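Local coordinates for HRDC domain-containing protein (PDB 3CYM) that is uncharacterised but probably binds nucleic acid and acts as a 3'-5' exonuclease of the ribonuclease D type, at residues A124-G129 against P383-I388; A196-D201 against A416-V421. All blocks are in the same frame, centred on the assembly; numbering follows the deposited sequence.

Contact 1 of 2, residues A124-G129 against P383-I388; sequences AARLLG and PVEIVI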
ATOM      1  N   ALA A 124       4.640  -7.066 -13.838  1.00 15.24           N
ATOM      2  CA  ALA A 124       5.090  -8.029 -14.845  1.00 15.16           C
ATOM      3  C   ALA A 124       4.571  -9.452 -14.606  1.00 17.57           C
ATOM      4  O   ALA A 124       4.123 -10.106 -15.541  1.00 20.11           O
ATOM      5  CB  ALA A 124       6.605  -8.025 -14.937  1.00 17.74           C
ATOM      6  N   ALA A 125       4.603  -9.919 -13.361  1.00 18.79           N
ATOM      7  CA  ALA A 125       4.085 -11.259 -13.034  1.00 18.64           C
ATOM      8  C   ALA A 125       2.598 -11.429 -13.346  1.00 14.67           C
ATOM      9  O   ALA A 125       2.192 -12.473 -13.850  1.00 15.98           O
ATOM     10  CB  ALA A 125       4.363 -11.602 -11.578  1.00 17.56           C
ATOM     11  N   ARG A 126       1.810 -10.394 -13.057  1.00 15.60           N
ATOM     12  CA  ARG A 126       0.360 -10.361 -13.308  0.50 14.94           C
ATOM     13  C   ARG A 126       0.045 -10.411 -14.797  1.00 13.92           C
ATOM     14  O   ARG A 126      -0.799 -11.184 -15.250  1.00 19.37           O
ATOM     15  CB  ARG A 126      -0.256  -9.065 -12.766  0.50 17.32           C
ATOM     16  CG  ARG A 126       0.065  -8.708 -11.343  0.50 20.00           C
ATOM     17  CD  ARG A 126      -0.801  -9.447 -10.380  0.50 21.34           C
ATOM     18  NE  ARG A 126      -2.145  -8.896 -10.238  0.50 23.45           N
ATOM     19  CZ  ARG A 126      -3.248  -9.464 -10.719  0.50 24.70           C
ATOM     20  NH1 ARG A 126      -4.426  -8.884 -10.531  0.50 26.71           N
ATOM     21  NH2 ARG A 126      -3.181 -10.602 -11.393  0.50 16.43           N
ATOM     22  N   LEU A 127       0.725  -9.554 -15.565  1.00 12.21           N
ATOM     23  CA  LEU A 127       0.588  -9.543 -17.036  1.00 17.65           C
ATOM     24  C   LEU A 127       0.918 -10.908 -17.641  1.00 17.58           C
ATOM     25  O   LEU A 127       0.234 -11.363 -18.554  1.00 18.60           O
ATOM     26  CB  LEU A 127       1.470  -8.469 -17.670  1.00 19.98           C
ATOM     27  CG  LEU A 127       1.020  -7.004 -17.588  1.00 15.84           C
ATOM     28  CD1 LEU A 127       2.226  -6.133 -17.825  1.00 13.25           C
ATOM     29  CD2 LEU A 127      -0.064  -6.684 -18.600  1.00 22.56           C
ATOM     30  N   LEU A 128       1.951 -11.551 -17.096  1.00 20.29           N
ATOM     31  CA  LEU A 128       2.367 -12.910 -17.456  1.00 23.57           C
ATOM     32  C   LEU A 128       1.365 -13.986 -17.043  1.00 24.41           C
ATOM     33  O   LEU A 128       1.464 -15.135 -17.473  1.00 29.95           O
ATOM     34  CB  LEU A 128       3.722 -13.217 -16.811  1.00 20.62           C
ATOM     35  CG  LEU A 128       5.003 -13.212 -17.651  1.00 25.11           C
ATOM     36  CD1 LEU A 128       4.829 -12.455 -18.957  1.00 21.22           C
ATOM     37  CD2 LEU A 128       6.158 -12.637 -16.837  1.00 18.01           C
ATOM     38  N   GLY A 129       0.428 -13.622 -16.178  1.00 23.38           N
ATOM     39  CA  GLY A 129      -0.638 -14.523 -15.792  1.00 27.32           C
ATOM     40  C   GLY A 129      -0.393 -15.251 -14.491  1.00 27.66           C
ATOM     41  O   GLY A 129      -1.143 -16.166 -14.159  1.00 32.59           O
ATOM     42  N   PRO A 383      -4.922 -11.905 -16.676  1.00 22.37           N
ATOM     43  CA  PRO A 383      -6.036 -11.787 -15.733  1.00 21.28           C
ATOM     44  C   PRO A 383      -6.983 -10.650 -16.119  1.00 25.15           C
ATOM     45  O   PRO A 383      -6.528  -9.578 -16.529  1.00 24.69           O
ATOM     46  CB  PRO A 383      -5.345 -11.495 -14.400  1.00 21.76           C
ATOM     47  CG  PRO A 383      -4.001 -12.092 -14.541  1.00 23.84           C
ATOM     48  CD  PRO A 383      -3.629 -11.899 -15.979  1.00 20.36           C
ATOM     49  N   VAL A 384      -8.286 -10.907 -16.011  1.00 25.40           N
ATOM     50  CA  VAL A 384      -9.318  -9.968 -16.477  1.00 22.71           C
ATOM     51  C   VAL A 384      -9.227  -8.581 -15.806  1.00 20.08           C
ATOM     52  O   VAL A 384      -9.460  -7.558 -16.448  1.00 15.94           O
ATOM     53  CB  VAL A 384     -10.742 -10.615 -16.410  1.00 22.25           C
ATOM     54  CG1 VAL A 384     -11.117 -11.001 -14.989  1.00 23.44           C
ATOM     55  CG2 VAL A 384     -11.798  -9.707 -17.027  1.00 27.26           C
ATOM     56  N   GLU A 385      -8.821  -8.565 -14.536  1.00 19.88           N
ATOM     57  CA  GLU A 385      -8.668  -7.309 -13.807  0.50 19.13           C
ATOM     58  C   GLU A 385      -7.442  -6.525 -14.260  1.00 20.11           C
ATOM     59  O   GLU A 385      -7.402  -5.314 -14.083  1.00 16.20           O
ATOM     60  CB  GLU A 385      -8.675  -7.520 -12.282  0.50 19.53           C
ATOM     61  CG  GLU A 385      -7.381  -8.045 -11.649  0.50 15.46           C
ATOM     62  CD  GLU A 385      -7.498  -8.209 -10.128  0.50 18.48           C
ATOM     63  OE1 GLU A 385      -8.558  -7.868  -9.565  0.50 12.35           O
ATOM     64  OE2 GLU A 385      -6.530  -8.682  -9.495  0.50 15.50           O
ATOM     65  N   ILE A 386      -6.473  -7.217 -14.863  1.00 18.84           N
ATOM     66  CA  ILE A 386      -5.238  -6.603 -15.388  1.00 19.66           C
ATOM     67  C   ILE A 386      -5.445  -6.036 -16.809  1.00 23.40           C
ATOM     68  O   ILE A 386      -4.916  -4.965 -17.137  1.00 22.87           O
ATOM     69  CB  ILE A 386      -4.041  -7.613 -15.298  1.00 19.64           C
ATOM     70  CG1 ILE A 386      -3.653  -7.843 -13.833  1.00 17.74           C
ATOM     71  CG2 ILE A 386      -2.805  -7.162 -16.091  1.00 15.34           C
ATOM     72  CD1 ILE A 386      -3.036  -6.611 -13.109  1.00 12.26           C
ATOM     73  N   VAL A 387      -6.231  -6.746 -17.626  1.00 21.47           N
ATOM     74  CA  VAL A 387      -6.625  -6.308 -18.982  1.00 22.42           C
ATOM     75  C   VAL A 387      -7.163  -4.867 -18.979  1.00 23.32           C
ATOM     76  O   VAL A 387      -6.760  -4.041 -19.802  1.00 21.65           O
ATOM     77  CB  VAL A 387      -7.678  -7.281 -19.608  1.00 21.39           C
ATOM     78  CG1 VAL A 387      -8.199  -6.755 -20.923  1.00 25.42           C
ATOM     79  CG2 VAL A 387      -7.075  -8.650 -19.829  1.00 21.04           C
ATOM     80  N   ILE A 388      -8.067  -4.588 -18.038  1.00 22.86           N
ATOM     81  CA  ILE A 388      -8.543  -3.240 -17.731  1.00 24.73           C
ATOM     82  C   ILE A 388      -9.160  -3.272 -16.335  1.00 28.84           C
ATOM     83  O   ILE A 388      -9.703  -4.306 -15.929  1.00 31.38           O
ATOM     84  CB  ILE A 388      -9.548  -2.698 -18.801  1.00 26.66           C
ATOM     85  CG1 ILE A 388      -9.876  -1.215 -18.550  1.00 22.73           C
ATOM     86  CG2 ILE A 388     -10.791  -3.594 -18.912  1.00 27.49           C
ATOM     87  CD1 ILE A 388     -10.295  -0.468 -19.770  1.00 20.08           C
TER
HETATM   88  O   HOH W   1      -6.090 -11.330 -10.278  1.00 44.52           O

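Contact 2 of 2, residues A196-D201 against A416-V421; sequences AQEEFD and ARDWQV. With GOL (glycerol), chain D.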
ATOM      1  N   ALA A 196       3.848  -4.081 -20.509  1.00 19.34           N
ATOM      2  CA  ALA A 196       4.659  -3.960 -19.295  1.00 18.78           C
ATOM      3  C   ALA A 196       5.227  -2.553 -19.128  1.00 19.99           C
ATOM      4  O   ALA A 196       4.959  -1.898 -18.115  1.00 14.97           O
ATOM      5  CB  ALA A 196       5.765  -4.997 -19.283  1.00 16.49           C
ATOM      6  N   GLN A 197       5.962  -2.084 -20.138  1.00 15.69           N
ATOM      7  CA  GLN A 197       6.541  -0.740 -20.115  1.00 15.91           C
ATOM      8  C   GLN A 197       5.528   0.379 -19.810  1.00 19.28           C
ATOM      9  O   GLN A 197       5.801   1.236 -18.960  1.00 20.05           O
ATOM     10  CB  GLN A 197       7.313  -0.460 -21.413  1.00 21.49           C
ATOM     11  CG  GLN A 197       8.269   0.733 -21.343  1.00 20.26           C
ATOM     12  CD  GLN A 197       9.092   0.753 -20.057  1.00 28.69           C
ATOM     13  OE1 GLN A 197       9.787  -0.212 -19.729  1.00 30.92           O
ATOM     14  NE2 GLN A 197       9.015   1.857 -19.329  1.00 27.66           N
ATOM     15  N   GLU A 198       4.362   0.345 -20.466  1.00 19.83           N
ATOM     16  CA  GLU A 198       3.265   1.307 -20.212  1.00 16.93           C
ATOM     17  C   GLU A 198       2.726   1.238 -18.780  1.00 20.85           C
ATOM     18  O   GLU A 198       2.318   2.258 -18.203  1.00 17.69           O
ATOM     19  CB  GLU A 198       2.099   1.074 -21.178  1.00 20.45           C
ATOM     20  CG  GLU A 198       2.311   1.576 -22.595  1.00 17.37           C
ATOM     21  CD  GLU A 198       1.027   1.585 -23.419  1.00 22.59           C
ATOM     22  OE1 GLU A 198       1.102   1.316 -24.637  1.00 23.01           O
ATOM     23  OE2 GLU A 198      -0.055   1.863 -22.859  1.00 19.68           O
ATOM     24  N   GLU A 199       2.708   0.029 -18.217  1.00 17.42           N
ATOM     25  CA  GLU A 199       2.251  -0.163 -16.855  1.00 13.59           C
ATOM     26  C   GLU A 199       3.282   0.340 -15.862  1.00 12.95           C
ATOM     27  O   GLU A 199       2.917   0.786 -14.775  1.00 16.59           O
ATOM     28  CB  GLU A 199       1.910  -1.626 -16.581  1.00 14.07           C
ATOM     29  CG  GLU A 199       0.674  -2.145 -17.291  1.00 20.31           C
ATOM     30  CD  GLU A 199      -0.572  -1.359 -16.955  1.00 23.34           C
ATOM     31  OE1 GLU A 199      -1.098  -0.687 -17.868  1.00 27.22           O
ATOM     32  OE2 GLU A 199      -1.019  -1.406 -15.786  1.00 27.03           O
ATOM     33  N   PHE A 200       4.560   0.284 -16.242  1.00 16.52           N
ATOM     34  CA  PHE A 200       5.644   0.810 -15.402  1.00 14.89           C
ATOM     35  C   PHE A 200       5.640   2.344 -15.400  1.00 20.64           C
ATOM     36  O   PHE A 200       5.703   2.986 -14.334  1.00 20.25           O
ATOM     37  CB  PHE A 200       7.013   0.317 -15.881  1.00 11.09           C
ATOM     38  CG  PHE A 200       7.149  -1.176 -15.946  1.00 13.61           C
ATOM     39  CD1 PHE A 200       6.407  -2.013 -15.113  1.00  6.32           C
ATOM     40  CD2 PHE A 200       8.060  -1.749 -16.831  1.00 15.55           C
ATOM     41  CE1 PHE A 200       6.552  -3.386 -15.188  1.00 12.93           C
ATOM     42  CE2 PHE A 200       8.217  -3.115 -16.906  1.00 15.78           C
ATOM     43  CZ  PHE A 200       7.470  -3.940 -16.085  1.00 10.02           C
ATOM     44  N   ASP A 201       5.581   2.916 -16.605  1.00 15.36           N
ATOM     45  CA  ASP A 201       5.433   4.355 -16.802  1.00 13.68           C
ATOM     46  C   ASP A 201       4.329   4.960 -15.928  1.00 13.09           C
ATOM     47  O   ASP A 201       4.546   5.968 -15.262  1.00 15.48           O
ATOM     48  CB  ASP A 201       5.113   4.649 -18.269  1.00 18.04           C
ATOM     49  CG  ASP A 201       6.307   4.463 -19.188  1.00 15.71           C
ATOM     50  OD1 ASP A 201       7.446   4.326 -18.699  1.00 19.47           O
ATOM     51  OD2 ASP A 201       6.095   4.469 -20.417  1.00 23.15           O
ATOM     52  N   ALA A 416      -7.275   4.465 -18.082  1.00 14.70           N
ATOM     53  CA  ALA A 416      -6.781   3.259 -18.752  1.00 15.56           C
ATOM     54  C   ALA A 416      -5.670   3.592 -19.723  1.00 18.08           C
ATOM     55  O   ALA A 416      -5.697   4.620 -20.401  1.00 24.26           O
ATOM     56  CB  ALA A 416      -7.908   2.525 -19.480  1.00 14.17           C
ATOM     57  N   ARG A 417      -4.708   2.687 -19.813  1.00 23.01           N
ATOM     58  CA  ARG A 417      -3.540   2.886 -20.653  1.00 19.41           C
ATOM     59  C   ARG A 417      -3.878   2.677 -22.114  1.00 21.40           C
ATOM     60  O   ARG A 417      -4.884   2.037 -22.438  1.00 25.00           O
ATOM     61  CB  ARG A 417      -2.411   1.956 -20.208  1.00 14.50           C
ATOM     62  CG  ARG A 417      -1.517   2.557 -19.141  1.00 11.91           C
ATOM     63  CD  ARG A 417      -2.271   2.852 -17.858  1.00 22.89           C
ATOM     64  NE  ARG A 417      -2.344   1.663 -17.021  1.00 16.34           N
ATOM     65  CZ  ARG A 417      -3.280   1.428 -16.108  1.00 15.56           C
ATOM     66  NH1 ARG A 417      -3.228   0.309 -15.402  1.00 11.07           N
ATOM     67  NH2 ARG A 417      -4.265   2.288 -15.902  1.00 14.30           N
ATOM     68  N   ASP A 418      -3.043   3.236 -22.986  1.00 20.49           N
ATOM     69  CA  ASP A 418      -3.221   3.118 -24.429  1.00 21.40           C
ATOM     70  C   ASP A 418      -3.337   1.673 -24.904  1.00 17.73           C
ATOM     71  O   ASP A 418      -4.167   1.383 -25.755  1.00 17.76           O
ATOM     72  CB  ASP A 418      -2.084   3.819 -25.178  1.00 22.63           C
ATOM     73  CG  ASP A 418      -2.030   5.314 -24.911  1.00 28.78           C
ATOM     74  OD1 ASP A 418      -2.966   5.862 -24.283  1.00 28.04           O
ATOM     75  OD2 ASP A 418      -1.038   5.941 -25.341  1.00 34.05           O
ATOM     76  N   TRP A 419      -2.526   0.769 -24.350  1.00 18.37           N
ATOM     77  CA  TRP A 419      -2.584  -0.641 -24.752  1.00 17.95           C
ATOM     78  C   TRP A 419      -3.903  -1.310 -24.358  1.00 18.79           C
ATOM     79  O   TRP A 419      -4.390  -2.183 -25.074  1.00 18.30           O
ATOM     80  CB  TRP A 419      -1.388  -1.445 -24.224  1.00 19.13           C
ATOM     81  CG  TRP A 419      -1.372  -1.708 -22.732  1.00 12.84           C
ATOM     82  CD1 TRP A 419      -0.793  -0.930 -21.772  1.00 17.97           C
ATOM     83  CD2 TRP A 419      -1.936  -2.835 -22.042  1.00 13.19           C
ATOM     84  NE1 TRP A 419      -0.967  -1.490 -20.528  1.00 19.91           N
ATOM     85  CE2 TRP A 419      -1.655  -2.667 -20.665  1.00 13.86           C
ATOM     86  CE3 TRP A 419      -2.647  -3.972 -22.452  1.00 12.28           C
ATOM     87  CZ2 TRP A 419      -2.079  -3.584 -19.689  1.00 13.27           C
ATOM     88  CZ3 TRP A 419      -3.059  -4.889 -21.485  1.00 17.49           C
ATOM     89  CH2 TRP A 419      -2.776  -4.686 -20.120  1.00 12.40           C
ATOM     90  N   GLN A 420      -4.469  -0.876 -23.233  1.00 15.79           N
ATOM     91  CA  GLN A 420      -5.710  -1.434 -22.718  1.00 13.25           C
ATOM     92  C   GLN A 420      -6.861  -0.993 -23.592  1.00 13.47           C
ATOM     93  O   GLN A 420      -7.683  -1.807 -23.969  1.00 17.06           O
ATOM     94  CB  GLN A 420      -5.943  -1.016 -21.271  1.00  8.00           C
ATOM     95  CG  GLN A 420      -4.824  -1.419 -20.349  1.00 11.56           C
ATOM     96  CD  GLN A 420      -5.113  -1.135 -18.913  1.00 11.32           C
ATOM     97  OE1 GLN A 420      -5.529  -0.036 -18.553  1.00 20.77           O
ATOM     98  NE2 GLN A 420      -4.900  -2.130 -18.070  1.00 16.38           N
ATOM     99  N   VAL A 421      -6.873   0.292 -23.937  1.00 16.44           N
ATOM    100  CA  VAL A 421      -7.843   0.892 -24.862  1.00 18.44           C
ATOM    101  C   VAL A 421      -7.781   0.273 -26.270  1.00 15.46           C
ATOM    102  O   VAL A 421      -8.805  -0.101 -26.828  1.00 15.75           O
ATOM    103  CB  VAL A 421      -7.661   2.435 -24.924  1.00 14.23           C
ATOM    104  CG1 VAL A 421      -8.590   3.062 -25.948  1.00 19.27           C
ATOM    105  CG2 VAL A 421      -7.908   3.048 -23.559  1.00 13.15           C
TER
HETATM  106  C1  GOL D 503      -5.445  -1.114 -13.249  1.00 50.58           C
HETATM  107  O1  GOL D 503      -5.907   0.013 -13.965  1.00 44.77           O
HETATM  108  C2  GOL D 503      -5.233  -2.261 -14.229  1.00 50.02           C
HETATM  109  O2  GOL D 503      -6.174  -3.264 -13.941  1.00 52.71           O
HETATM  110  C3  GOL D 503      -3.818  -2.820 -14.097  1.00 49.73           C
HETATM  111  O3  GOL D 503      -3.354  -3.235 -15.364  1.00 40.26           O
HETATM  112  O   HOH W   2      -0.695   4.506 -21.721  1.00 34.70           O

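Contact 1 of 2, residues A124-G129 against P383-I388
R126 carries most of this contact, reaching from the last turn of helix 121-127 to the short helix 384-387. The charged pair is R126 NH1 with E385 OE2, a salt bridge in which the guanidinium and carboxylate planes are turned 66° apart. The modelled NH1 to OE2 distance of 2.4 Å is too short to take literally, and both residues have two deposited conformers, so the detail of the pairing is doubtful. A water adds a second link: it donates to E385 OE2 at 2.8 Å and accepts a weak bond from R126 NH2.

I386 packs against the same group. Its CG1, anti to the carbonyl carbon (chi1 -69°), lies over the centre of one guanidinium face, 3.4 Å above the plane. The other branch, CG2, anti to the backbone N, meets L127 CD2 at 3.7 Å, the two side chains crossing at about a right angle. CD1 of I386 also touches R126 CB, so one isoleucine covers both the root of the arginine and its charged end. F133, outside these segments, forms a cation-pi pair with R126.

Next comes the proline. P383, at the N-cap position of its helix, sets its ring atoms against the last turn of the other helix: CD sits 3.0 Å from R126 O, while CG approaches R126 NH2 obliquely. That same carbonyl takes the backbone N-H of G129, whose positive phi closes a Schellman motif. G129 CA then lies 4.0 Å from P383 CD.

This is an interdomain joint: the C-terminal end of an exonuclease-domain helix, finished by its Schellman turn, meets a one-turn helix of the HRDC-like C-terminal domain.

Contact 2 of 2, residues A196-D201 against A416-V421
E199 and R417 are locked in a side-on, two-nitrogen salt bridge, joining helix 193-207 to the start of helix 418-433 in the HRDC-like C-terminal domain. R417 NH1 gives E199 OE2 a nearly straight bond of 2.8 Å (174°), in the guanidinium plane and on the syn lone pair. NE donates to OE1, also at 2.8 Å. W419 NE1 reaches that same OE1 from the opposite face of the carboxylate, at 2.8 Å, with ring and carboxylate planes 86° apart, so three N-H groups fix the rotation of this acid. An alanine at E199 would probably leave the R417 guanidinium and the indole N-H of W419 without their shared acceptor.

Further out, R417 NH1 also donates to O1 of a glycerol, probably from the crystallisation liquor. E198, extended beyond CG, carries its carboxylate to the first turn of helix 418-433, where OE2 accepts from W419 N at 3.1 Å. A water links OE2 to D418 N. Packing completes the joint: L127 lies against W419, W195 stacks on its ring, and E198 CB rests 3.6 Å from W419 CD1.

Overall arrangement
Going from the N terminus, the chain passes through 124-129 in the exonuclease domain, then 196-201 in helix 193-207, before running through the HRDC domain and a long, mostly helical excursion. It comes back in the C-terminal domain, where 383-388 closes contact 1 and 416-421 closes contact 2. The segments alternate, so the two loops cross. Both contacts fasten the C-terminal domain, one to helix 121-127 of the exonuclease domain and the other to helix 193-207, and their centres are about 11 Å apart. They also touch directly, L127 CD1 packing on A196 CA at 3.6 Å. A glycerol bridges them as well, hydrogen-bonded to R417 and to I386 O.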